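Local atomic coordinates of RNA-dependent RNA polymerase (Qualyub virus, PDB entry 6DX1), a protein that is represented here by its viral OTU domain, a cysteine protease that probably acts as a deubiquitinase, removing ubiquitin from conjugated proteins. Residues A[65-70]-A[104-109]. Sequence-based numbering, arbitrary orientation.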
# COMPACT_ATOMS: atom_id res chain seq x y z
N ARG A 65 4.89 -12.83 -3.00
CA ARG A 65 5.26 -13.81 -4.02
C ARG A 65 4.43 -15.08 -3.87
O ARG A 65 3.99 -15.65 -4.87
CB ARG A 65 6.75 -14.13 -3.92
CG ARG A 65 7.64 -13.06 -4.49
CD ARG A 65 9.10 -13.50 -4.49
NE ARG A 65 9.71 -13.44 -3.16
CZ ARG A 65 10.40 -12.40 -2.69
NH1 ARG A 65 10.57 -11.32 -3.45
NH2 ARG A 65 10.92 -12.43 -1.47
N GLU A 66 4.20 -15.51 -2.63
CA GLU A 66 3.46 -16.75 -2.42
C GLU A 66 2.00 -16.61 -2.84
O GLU A 66 1.44 -17.54 -3.44
CB GLU A 66 3.55 -17.18 -0.96
CG GLU A 66 4.88 -17.86 -0.65
CD GLU A 66 5.23 -17.82 0.82
OE1 GLU A 66 6.39 -18.17 1.15
OE2 GLU A 66 4.36 -17.45 1.64
N PHE A 67 1.37 -15.47 -2.53
CA PHE A 67 -0.01 -15.28 -2.96
C PHE A 67 -0.11 -15.16 -4.48
O PHE A 67 -1.10 -15.59 -5.08
CB PHE A 67 -0.61 -14.04 -2.29
CG PHE A 67 -2.10 -13.94 -2.41
CD1 PHE A 67 -2.93 -14.76 -1.67
CD2 PHE A 67 -2.68 -13.01 -3.27
CE1 PHE A 67 -4.32 -14.66 -1.76
CE2 PHE A 67 -4.06 -12.90 -3.37
CZ PHE A 67 -4.88 -13.73 -2.62
N ALA A 68 0.90 -14.56 -5.12
CA ALA A 68 0.90 -14.52 -6.57
C ALA A 68 0.89 -15.93 -7.15
O ALA A 68 0.23 -16.19 -8.17
CB ALA A 68 2.11 -13.73 -7.08
N GLU A 69 1.61 -16.85 -6.51
CA GLU A 69 1.66 -18.23 -7.00
C GLU A 69 0.36 -18.98 -6.74
O GLU A 69 -0.15 -19.68 -7.62
CB GLU A 69 2.84 -18.97 -6.36
CG GLU A 69 4.16 -18.52 -6.88
CD GLU A 69 5.26 -18.70 -5.88
OE1 GLU A 69 6.18 -17.87 -5.92
OE2 GLU A 69 5.21 -19.65 -5.05
N THR A 70 -0.21 -18.83 -5.54
CA THR A 70 -1.37 -19.64 -5.18
C THR A 70 -2.68 -19.06 -5.70
O THR A 70 -3.66 -19.80 -5.86
CB THR A 70 -1.44 -19.81 -3.66
OG1 THR A 70 -1.59 -18.52 -3.04
CG2 THR A 70 -0.17 -20.48 -3.13
N ALA A 104 0.09 -3.50 -3.22
CA ALA A 104 -1.13 -3.06 -2.54
C ALA A 104 -2.31 -3.91 -2.97
O ALA A 104 -3.11 -4.34 -2.12
CB ALA A 104 -1.38 -1.57 -2.81
N GLU A 105 -2.42 -4.21 -4.27
CA GLU A 105 -3.46 -5.13 -4.73
C GLU A 105 -3.30 -6.50 -4.09
O GLU A 105 -4.26 -7.07 -3.56
CB GLU A 105 -3.44 -5.26 -6.26
CG GLU A 105 -4.49 -6.28 -6.76
CD GLU A 105 -4.34 -6.64 -8.23
OE1 GLU A 105 -5.27 -7.26 -8.78
OE2 GLU A 105 -3.32 -6.28 -8.84
N ILE A 106 -2.08 -7.05 -4.14
CA ILE A 106 -1.84 -8.39 -3.62
C ILE A 106 -2.19 -8.46 -2.14
O ILE A 106 -2.87 -9.38 -1.68
CB ILE A 106 -0.38 -8.82 -3.85
CG1 ILE A 106 -0.08 -9.01 -5.34
CG2 ILE A 106 -0.07 -10.10 -3.08
CD1 ILE A 106 1.40 -9.20 -5.64
N LEU A 107 -1.71 -7.48 -1.36
CA LEU A 107 -1.93 -7.55 0.08
C LEU A 107 -3.39 -7.33 0.45
O LEU A 107 -3.89 -7.95 1.40
CB LEU A 107 -1.03 -6.54 0.79
CG LEU A 107 0.43 -6.98 0.75
CD1 LEU A 107 1.34 -5.78 0.98
CD2 LEU A 107 0.68 -8.07 1.78
N SER A 108 -4.10 -6.44 -0.27
CA SER A 108 -5.52 -6.25 0.03
C SER A 108 -6.29 -7.56 -0.11
O SER A 108 -7.22 -7.83 0.66
CB SER A 108 -6.11 -5.16 -0.87
OG SER A 108 -6.23 -5.61 -2.21
N LYS A 109 -5.89 -8.40 -1.07
CA LYS A 109 -6.60 -9.64 -1.35
C LYS A 109 -6.11 -10.80 -0.49
O LYS A 109 -6.91 -11.67 -0.13
CB LYS A 109 -6.48 -9.97 -2.84
CG LYS A 109 -7.20 -8.91 -3.70
CD LYS A 109 -6.96 -9.06 -5.20
CE LYS A 109 -7.88 -8.10 -5.97
NZ LYS A 109 -7.62 -8.15 -7.45
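Phe67 and Ile106 mark the closest approach of two helical segments, 65-70 and 104-109, their CA atoms 7.2 Å apart. Phe67 is the residue that bridges the gap. Its CG stands anti to the backbone N (chi1 -167°), and this carries the ring out from helix 57-70 and across the flank of the other helix, over the turn from Ile106 to Lys109. The ring atoms CD2, CE2 and CZ do the touching, with Ile106 CG2 and Lys109 O approaching the ring obliquely. CD2 rests 3.9 Å from the CG2 methyl of Ile106, the two side chains running past each other in opposite directions. Further out, CE2 meets CB of Lys109 at 3.8 Å, and CZ reaches the carbonyl O of Lys109, also at 3.8 Å. The contact is therefore van der Waals packing of an aromatic ring on a methyl branch and on a piece of main chain, and it is small, burying 192 Å² in all.

Lys109 offers the ring its CB alone; the rest of its chain is extended, crosses Phe67 at about a right angle and takes the charge elsewhere. NZ forms a salt bridge with Glu105 OE1 at 2.8 Å, on the anti lone pair of that oxygen, and a second with Asp15, besides a hydrogen bond to the carbonyl of Glu74. One helical turn back, Glu105 O accepts from both Lys109 N and Ser108 OG, the latter at 2.8 Å.

Within the OTU fold the contact pairs helix 57-70 near its C-terminal end with helix 101-111, which leads into strand 114-120 of the central sheet. Short helix 76-79 adds Val78 against Ile106, while Tyr88 of helix 85-92 packs on Ala68 and Arg65.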